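Local coordinates for uncharacterized protein (Thermomonospora curvata, PDB 4MVE) that is of unknown function but joins GXWXG and DUF4334 family regions in one compact monomer built around a curled antiparallel sheet, at residues I13-D18 / D127-G132; A33-D38 / V107-I112; R99-R104 / I119-R124. One frame throughout, in Å; residues are numbered along the deposited sequence.

Contact 1. Residues I13-D18 / D127-G132; sequences IIASGD and DDMVVG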
loop_
_atom_site.group_PDB
_atom_site.type_symbol
_atom_site.label_atom_id
_atom_site.label_comp_id
_atom_site.label_asym_id
_atom_site.label_seq_id
_atom_site.Cartn_x
_atom_site.Cartn_y
_atom_site.Cartn_z
ATOM N N ILE A 13 12.657 -7.543 3.743
ATOM C CA ILE A 13 11.666 -8.258 2.920
ATOM C C ILE A 13 11.216 -7.348 1.748
ATOM O O ILE A 13 11.243 -7.775 0.598
ATOM C CB ILE A 13 10.476 -8.723 3.795
ATOM C CG1 ILE A 13 10.930 -9.801 4.841
ATOM C CG2 ILE A 13 9.308 -9.236 2.912
ATOM C CD1 ILE A 13 9.946 -9.892 6.183
ATOM N N ILE A 14 10.840 -6.105 2.046
ATOM C CA ILE A 14 10.397 -5.120 1.045
ATOM C C ILE A 14 11.502 -4.861 -0.001
ATOM O O ILE A 14 11.187 -4.818 -1.177
ATOM C CB ILE A 14 9.962 -3.778 1.744
ATOM C CG1 ILE A 14 8.734 -3.982 2.662
ATOM C CG2 ILE A 14 9.756 -2.599 0.727
ATOM C CD1 ILE A 14 8.401 -2.700 3.532
ATOM N N ALA A 15 12.780 -4.672 0.426
ATOM C CA ALA A 15 13.867 -4.383 -0.514
ATOM C C ALA A 15 14.185 -5.583 -1.416
ATOM O O ALA A 15 14.599 -5.376 -2.553
ATOM C CB ALA A 15 15.130 -3.916 0.215
ATOM N N SER A 16 13.982 -6.807 -0.937
ATOM C CA SER A 16 14.278 -7.980 -1.754
ATOM C C SER A 16 13.031 -8.474 -2.589
ATOM O O SER A 16 13.181 -9.364 -3.405
ATOM C CB SER A 16 14.807 -9.109 -0.876
ATOM O OG SER A 16 13.748 -9.635 -0.090
ATOM N N GLY A 17 11.841 -7.916 -2.341
ATOM C CA GLY A 17 10.602 -8.303 -3.015
ATOM C C GLY A 17 10.166 -9.707 -2.646
ATOM O O GLY A 17 9.390 -10.343 -3.364
ATOM N N ASP A 18 10.656 -10.197 -1.499
ATOM C CA ASP A 18 10.305 -11.519 -1.011
ATOM C C ASP A 18 8.855 -11.606 -0.561
ATOM O O ASP A 18 8.222 -10.603 -0.168
ATOM C CB ASP A 18 11.203 -11.897 0.150
ATOM C CG ASP A 18 12.484 -12.571 -0.275
ATOM O OD1 ASP A 18 12.656 -12.814 -1.499
ATOM O OD2 ASP A 18 13.344 -12.793 0.595
ATOM N N ASP A 127 11.664 6.383 6.360
ATOM C CA ASP A 127 11.205 7.559 5.592
ATOM C C ASP A 127 10.762 7.249 4.144
ATOM O O ASP A 127 9.962 8.000 3.579
ATOM C CB ASP A 127 12.317 8.616 5.555
ATOM C CG ASP A 127 12.582 9.244 6.911
ATOM O OD1 ASP A 127 11.684 9.173 7.786
ATOM O OD2 ASP A 127 13.685 9.791 7.104
ATOM N N ASP A 128 11.294 6.155 3.552
ATOM C CA ASP A 128 11.014 5.816 2.165
ATOM C C ASP A 128 10.271 4.499 1.979
ATOM O O ASP A 128 10.168 4.031 0.842
ATOM C CB ASP A 128 12.342 5.767 1.402
ATOM C CG ASP A 128 13.063 7.093 1.392
ATOM O OD1 ASP A 128 12.375 8.148 1.454
ATOM O OD2 ASP A 128 14.314 7.083 1.360
HETATM N N MSE A 129 9.751 3.901 3.074
HETATM C CA MSE A 129 9.020 2.627 3.037
HETATM C C MSE A 129 7.885 2.618 4.031
HETATM O O MSE A 129 8.060 3.044 5.170
HETATM C CB MSE A 129 9.928 1.421 3.332
HETATM C CG MSE A 129 10.992 1.173 2.302
HETATM SE SE MSE A 129 12.045 -0.357 2.865
HETATM C CE MSE A 129 13.191 -0.443 1.332
ATOM N N VAL A 130 6.732 2.156 3.586
ATOM C CA VAL A 130 5.512 1.960 4.396
ATOM C C VAL A 130 4.946 0.597 4.091
ATOM O O VAL A 130 5.145 0.099 2.987
ATOM C CB VAL A 130 4.397 3.036 4.191
ATOM C CG1 VAL A 130 4.884 4.450 4.488
ATOM C CG2 VAL A 130 3.737 2.935 2.812
ATOM N N VAL A 131 4.192 0.006 5.043
ATOM C CA VAL A 131 3.453 -1.223 4.781
ATOM C C VAL A 131 2.006 -0.747 4.661
ATOM O O VAL A 131 1.604 0.092 5.447
ATOM C CB VAL A 131 3.659 -2.337 5.855
ATOM C CG1 VAL A 131 2.595 -3.430 5.733
ATOM C CG2 VAL A 131 5.047 -2.972 5.728
ATOM N N GLY A 132 1.250 -1.253 3.691
ATOM C CA GLY A 132 -0.152 -0.868 3.556
ATOM C C GLY A 132 -0.993 -2.051 3.957
ATOM O O GLY A 132 -0.692 -3.173 3.543
#

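Contact 2. Residues A33-D38 / V107-I112; sequences APVPVD and VSAAMI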
loop_
_atom_site.group_PDB
_atom_site.type_symbol
_atom_site.label_atom_id
_atom_site.label_comp_id
_atom_site.label_asym_id
_atom_site.label_seq_id
_atom_site.Cartn_x
_atom_site.Cartn_y
_atom_site.Cartn_z
ATOM N N ALA A 33 4.823 2.292 13.667
ATOM C CA ALA A 33 4.358 3.624 13.998
ATOM C C ALA A 33 3.401 4.166 12.925
ATOM O O ALA A 33 3.622 3.944 11.735
ATOM C CB ALA A 33 5.555 4.564 14.157
ATOM N N PRO A 34 2.359 4.939 13.330
ATOM C CA PRO A 34 1.504 5.597 12.324
ATOM C C PRO A 34 2.257 6.724 11.595
ATOM O O PRO A 34 3.306 7.184 12.071
ATOM C CB PRO A 34 0.339 6.162 13.140
ATOM C CG PRO A 34 0.824 6.255 14.536
ATOM C CD PRO A 34 1.994 5.330 14.711
ATOM N N VAL A 35 1.725 7.168 10.444
ATOM C CA VAL A 35 2.323 8.239 9.644
ATOM C C VAL A 35 1.292 9.334 9.426
ATOM O O VAL A 35 0.116 9.004 9.246
ATOM C CB VAL A 35 2.932 7.769 8.279
ATOM C CG1 VAL A 35 4.128 6.861 8.488
ATOM C CG2 VAL A 35 1.912 7.113 7.350
ATOM N N PRO A 36 1.694 10.630 9.376
ATOM C CA PRO A 36 0.713 11.672 9.039
ATOM C C PRO A 36 0.402 11.635 7.531
ATOM O O PRO A 36 1.171 11.044 6.760
ATOM C CB PRO A 36 1.420 12.968 9.455
ATOM C CG PRO A 36 2.851 12.683 9.366
ATOM C CD PRO A 36 3.048 11.204 9.567
ATOM N N VAL A 37 -0.726 12.268 7.119
ATOM C CA VAL A 37 -1.213 12.325 5.738
ATOM C C VAL A 37 -0.146 12.901 4.756
ATOM O O VAL A 37 0.084 12.275 3.711
ATOM C CB VAL A 37 -2.563 13.105 5.674
ATOM C CG1 VAL A 37 -2.907 13.586 4.264
ATOM C CG2 VAL A 37 -3.699 12.254 6.243
ATOM N N ASP A 38 0.528 14.044 5.102
ATOM C CA ASP A 38 1.491 14.679 4.174
ATOM C C ASP A 38 2.765 13.825 3.926
ATOM O O ASP A 38 3.365 13.931 2.853
ATOM C CB ASP A 38 1.826 16.117 4.591
ATOM C CG ASP A 38 0.699 17.125 4.290
ATOM O OD1 ASP A 38 -0.428 16.685 3.881
ATOM O OD2 ASP A 38 0.919 18.339 4.495
ATOM N N VAL A 107 -4.576 5.079 14.786
ATOM C CA VAL A 107 -4.973 6.069 13.796
ATOM C C VAL A 107 -3.731 6.438 12.977
ATOM O O VAL A 107 -2.734 6.814 13.535
ATOM C CB VAL A 107 -5.607 7.311 14.501
ATOM C CG1 VAL A 107 -5.784 8.477 13.524
ATOM C CG2 VAL A 107 -6.943 6.954 15.178
ATOM N N SER A 108 -3.804 6.317 11.663
ATOM C CA SER A 108 -2.732 6.655 10.738
ATOM C C SER A 108 -3.320 7.107 9.420
ATOM O O SER A 108 -4.533 6.978 9.202
ATOM C CB SER A 108 -1.837 5.440 10.502
ATOM O OG SER A 108 -0.646 5.833 9.828
ATOM N N ALA A 109 -2.472 7.634 8.536
ATOM C CA ALA A 109 -2.892 7.968 7.186
ATOM C C ALA A 109 -3.376 6.695 6.486
ATOM O O ALA A 109 -2.788 5.609 6.614
ATOM C CB ALA A 109 -1.749 8.598 6.403
ATOM N N ALA A 110 -4.481 6.835 5.787
ATOM C CA ALA A 110 -5.082 5.743 5.060
ATOM C C ALA A 110 -5.542 6.212 3.699
ATOM O O ALA A 110 -6.050 7.314 3.602
ATOM C CB ALA A 110 -6.263 5.189 5.856
HETATM N N MSE A 111 -5.343 5.402 2.633
HETATM C CA MSE A 111 -5.916 5.779 1.338
HETATM C C MSE A 111 -7.324 5.210 1.224
HETATM O O MSE A 111 -7.529 4.041 1.487
HETATM C CB MSE A 111 -5.048 5.290 0.189
HETATM C CG MSE A 111 -5.331 6.000 -1.112
HETATM SE SE MSE A 111 -4.613 4.912 -2.578
HETATM C CE MSE A 111 -5.824 3.420 -2.486
ATOM N N ILE A 112 -8.307 6.027 0.861
ATOM C CA ILE A 112 -9.689 5.528 0.705
ATOM C C ILE A 112 -10.062 5.600 -0.782
ATOM O O ILE A 112 -9.990 6.675 -1.337
ATOM C CB ILE A 112 -10.670 6.372 1.571
ATOM C CG1 ILE A 112 -10.232 6.394 3.064
ATOM C CG2 ILE A 112 -12.160 5.914 1.367
ATOM C CD1 ILE A 112 -11.124 7.111 4.043
#

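Contact 3. Residues R99-R104 / I119-R124; sequences REVALR and IDHFRR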
loop_
_atom_site.group_PDB
_atom_site.type_symbol
_atom_site.label_atom_id
_atom_site.label_comp_id
_atom_site.label_asym_id
_atom_site.label_seq_id
_atom_site.Cartn_x
_atom_site.Cartn_y
_atom_site.Cartn_z
ATOM N N ARG A 99 -7.154 10.125 4.258
ATOM C CA ARG A 99 -7.775 10.549 5.527
ATOM C C ARG A 99 -7.048 9.851 6.673
ATOM O O ARG A 99 -6.264 8.914 6.421
ATOM C CB ARG A 99 -9.273 10.211 5.560
ATOM C CG ARG A 99 -10.145 10.911 4.487
ATOM C CD ARG A 99 -10.155 12.436 4.727
ATOM N NE ARG A 99 -11.113 13.155 3.894
ATOM C CZ ARG A 99 -10.839 13.709 2.714
ATOM N NH1 ARG A 99 -9.648 13.541 2.152
ATOM N NH2 ARG A 99 -11.771 14.387 2.062
ATOM N N GLU A 100 -7.272 10.302 7.911
ATOM C CA GLU A 100 -6.718 9.617 9.078
ATOM C C GLU A 100 -7.799 8.682 9.576
ATOM O O GLU A 100 -8.892 9.149 9.885
ATOM C CB GLU A 100 -6.274 10.598 10.162
ATOM C CG GLU A 100 -5.064 11.422 9.752
ATOM C CD GLU A 100 -4.674 12.414 10.826
ATOM O OE1 GLU A 100 -5.375 13.443 10.967
ATOM O OE2 GLU A 100 -3.681 12.150 11.545
ATOM N N VAL A 101 -7.524 7.365 9.558
ATOM C CA VAL A 101 -8.469 6.294 9.909
ATOM C C VAL A 101 -7.829 5.344 10.934
ATOM O O VAL A 101 -6.630 5.131 10.857
ATOM C CB VAL A 101 -8.906 5.506 8.634
ATOM C CG1 VAL A 101 -10.077 4.544 8.933
ATOM C CG2 VAL A 101 -9.278 6.452 7.465
ATOM N N ALA A 102 -8.622 4.819 11.915
ATOM C CA ALA A 102 -8.118 3.854 12.901
ATOM C C ALA A 102 -8.164 2.431 12.353
ATOM O O ALA A 102 -9.098 2.058 11.643
ATOM C CB ALA A 102 -8.929 3.910 14.189
ATOM N N LEU A 103 -7.168 1.632 12.740
ATOM C CA LEU A 103 -7.098 0.213 12.482
ATOM C C LEU A 103 -6.457 -0.403 13.691
ATOM O O LEU A 103 -5.301 -0.082 13.990
ATOM C CB LEU A 103 -6.350 -0.151 11.192
ATOM C CG LEU A 103 -6.120 -1.694 11.008
ATOM C CD1 LEU A 103 -7.414 -2.406 10.559
ATOM C CD2 LEU A 103 -4.993 -1.975 10.040
ATOM N N ARG A 104 -7.221 -1.249 14.427
ATOM C CA ARG A 104 -6.770 -1.931 15.647
ATOM C C ARG A 104 -6.331 -0.929 16.716
ATOM O O ARG A 104 -5.293 -1.105 17.351
ATOM C CB ARG A 104 -5.622 -2.897 15.331
ATOM C CG ARG A 104 -6.014 -3.932 14.339
ATOM C CD ARG A 104 -4.826 -4.702 13.860
ATOM N NE ARG A 104 -5.299 -5.591 12.830
ATOM C CZ ARG A 104 -4.626 -5.946 11.752
ATOM N NH1 ARG A 104 -3.354 -5.572 11.596
ATOM N NH2 ARG A 104 -5.197 -6.715 10.838
ATOM N N ILE A 119 -9.984 0.489 1.929
ATOM C CA ILE A 119 -9.129 1.444 2.638
ATOM C C ILE A 119 -7.755 0.809 2.838
ATOM O O ILE A 119 -7.709 -0.321 3.311
ATOM C CB ILE A 119 -9.742 1.855 4.003
ATOM C CG1 ILE A 119 -11.083 2.570 3.832
ATOM C CG2 ILE A 119 -8.748 2.727 4.824
ATOM C CD1 ILE A 119 -11.909 2.521 5.163
ATOM N N ASP A 120 -6.651 1.532 2.537
ATOM C CA ASP A 120 -5.271 1.066 2.773
ATOM C C ASP A 120 -4.672 1.864 3.922
ATOM O O ASP A 120 -4.410 3.061 3.757
ATOM C CB ASP A 120 -4.381 1.190 1.526
ATOM C CG ASP A 120 -4.931 0.552 0.259
ATOM O OD1 ASP A 120 -5.573 -0.523 0.357
ATOM O OD2 ASP A 120 -4.658 1.083 -0.830
ATOM N N HIS A 121 -4.465 1.205 5.074
ATOM C CA HIS A 121 -3.922 1.790 6.326
ATOM C C HIS A 121 -2.406 1.726 6.284
ATOM O O HIS A 121 -1.848 0.638 6.140
ATOM C CB HIS A 121 -4.469 1.046 7.547
ATOM C CG HIS A 121 -5.962 0.992 7.593
ATOM N ND1 HIS A 121 -6.708 1.895 8.373
ATOM C CD2 HIS A 121 -6.817 0.124 6.993
ATOM C CE1 HIS A 121 -7.967 1.535 8.221
ATOM N NE2 HIS A 121 -8.081 0.456 7.420
ATOM N N PHE A 122 -1.738 2.887 6.302
ATOM C CA PHE A 122 -0.277 2.944 6.164
ATOM C C PHE A 122 0.460 3.062 7.493
ATOM O O PHE A 122 0.078 3.852 8.356
ATOM C CB PHE A 122 0.117 4.121 5.271
ATOM C CG PHE A 122 -0.451 4.034 3.887
ATOM C CD1 PHE A 122 -0.143 2.957 3.058
ATOM C CD2 PHE A 122 -1.327 5.005 3.413
ATOM C CE1 PHE A 122 -0.695 2.865 1.778
ATOM C CE2 PHE A 122 -1.890 4.897 2.152
ATOM C CZ PHE A 122 -1.553 3.841 1.330
ATOM N N ARG A 123 1.553 2.313 7.634
ATOM C CA ARG A 123 2.431 2.437 8.799
ATOM C C ARG A 123 3.850 2.605 8.292
ATOM O O ARG A 123 4.194 2.039 7.273
ATOM C CB ARG A 123 2.321 1.222 9.745
ATOM C CG ARG A 123 0.948 0.945 10.315
ATOM C CD ARG A 123 0.559 1.696 11.574
ATOM N NE ARG A 123 -0.819 1.332 11.937
ATOM C CZ ARG A 123 -1.144 0.340 12.763
ATOM N NH1 ARG A 123 -0.198 -0.358 13.381
ATOM N NH2 ARG A 123 -2.419 0.055 12.996
ATOM N N ARG A 124 4.682 3.317 9.025
ATOM C CA ARG A 124 6.052 3.611 8.653
ATOM C C ARG A 124 6.985 2.414 8.843
ATOM O O ARG A 124 7.008 1.825 9.921
ATOM C CB ARG A 124 6.577 4.803 9.517
ATOM C CG ARG A 124 7.987 5.297 9.146
ATOM C CD ARG A 124 8.448 6.427 10.060
ATOM N NE ARG A 124 9.767 6.952 9.681
ATOM C CZ ARG A 124 10.921 6.489 10.148
ATOM N NH1 ARG A 124 10.939 5.490 11.023
ATOM N NH2 ARG A 124 12.066 7.011 9.737
#

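Contact 1. Residues I13-D18 / D127-G132
Ile14 and Met129, the latter selenomethionine in this structure, carry most of the contact, their side chains sliding past each other in opposite directions. The branch methyl CG2 of Ile14 lies 3.9 Å from SE of Met129 and almost as near its CE. In Met129 a chi1 of -65° sets CG anti to the carbonyl carbon, and from there the extended chain carries SE and CE to Ile14 and Ala15. CE meets CB of Ala15 at 4.1 Å, at the exposed margin of the patch. The longer arm of Ile14 goes elsewhere on the strand: its CD1 touches CG2 of Val131 at 4.0 Å, the two side chains crossing obliquely. The two branches of Ile14 thus divide between Met129 and Val131, while the CB of Val130 points away from the helix. All of this is apolar packing; no hydrogen bond links the two segments.

The segments join the C-terminal turn of helix 5-16 to the start of strand 129-136, so the helix lies against the antiparallel sheet. His146 and Thr148 of neighbouring strand 143-149 also touch Ile14, and Ala11 and Leu10, earlier on the helix, touch Met129 and Val131 respectively.

The polar groups find their partners elsewhere than across the contact. The helix ends in a Schellman motif: Gly17 takes a positive phi of 67°, Asp18 N bonds back to Ile13 O at 3.3 Å, and Gly17 N makes a weak bond to Ile14 O at 3.4 Å. On the strand side, the residues leading in from the turn are held by salt bridges, Asp127 OD1 with Arg124 NH2 and Asp128 OD2 with Arg151 NH1.

Contact 2. Residues A33-D38 / V107-I112
Pro34 is the ring that meets the other segment, a puckered pyrrolidine rather than a flat aromatic. Its CB sits 3.2 Å from Val107 O and 3.5 Å from Ser108 OG, and its CG also lies near that carbonyl oxygen. CB of Pro36 points away from strand 106-113, but its backbone O lies near Ala109 CB.

Two hydrogen bonds hold Val35, one through its N and one through its O. Val35 N gives its proton to Ser108 OG at 2.8 Å in a nearly straight bond (169°). A chi1 of -168° sets OG anti to its own backbone N, where it meets Val35 N. The hydroxyl in turn bonds to Phe122 O, so this buried oxygen bridges two backbones as acceptor and donor. One residue on, Ala109 N reaches Val35 O at 3.0 Å, approaching nearly along the C=O axis.

The small CB of Ala109 meets CG2 of Val35 and CG2 of Val37, each at 4.1 Å, as well as Val37 CA at 3.8 Å.

Ala33 pairs with Arg124 and Ala109 with Phe122, so segments 33-38 and 107-112 follow one another along strand 118-124. The serine hydroxyl spans the place where one takes over from the other, joining the GXWXG and DUF4334 family regions at a branch or bend of the antiparallel sheet.

Contact 3. Residues R99-R104 / I119-R124
Leu103 lies across the imidazole of His121, its CB over one face, 3.7 Å from the ring centroid and 20° off the normal, a CH-pi contact. CD2 of Leu103 continues to CB and CG of His121 at 4.0 Å. Ile119 CG2, from the histidine's own strand, lies over the opposite face, both carbons being offset toward the rim. Val101 crosses His121 at about a right angle and sets CG1 3.7 Å from CE1; Ala102 O approaches the same carbon obliquely at 3.6 Å. Further along, chi2 of -86° turns CD of Arg123 aside; NH2 at the end of the chain lies 3.1 Å from Leu103 O, which is near the guanidinium plane at its edge, but the angle is too poor for a hydrogen bond. The strands run at 86° to each other, and strand 106-113 pairs with both, consistent with strong curling of the sheet here. Tyr29 of helix 22-29 touches both Leu103 and Arg123.

The ring's polar grip comes from elsewhere: NE2 bonds to Asp135 OD2, which with the carbons on both faces probably fixes its rotation. ND1 is buried without a partner in the model. The guanidinium near Leu103 O probably offers that carbonyl electrostatic stabilisation.

How the contacts relate
From the N terminus, 13-18 at the end of helix 5-16 opens contact 1, 33-38 opens contact 2, and 99-104 opens contact 3. The closures follow at 107-112 for contact 2, 119-124 for contact 3 and 127-132 for contact 1. Contacts 2 and 3 therefore cross, and contact 1 encloses both. Contacts 2 and 3 are also close in space, their centres about 5 Å apart, with Met111 N probably hydrogen-bonded to Asp120 O. Contact 1 lies about 16 Å from each, centre to centre, but joins contact 3 through neighbouring strands, Val131 N lying 3.0 Å from Arg123 O. Together they tie the N-terminal helix and the early segment 33-38 to the late strands of one sheet.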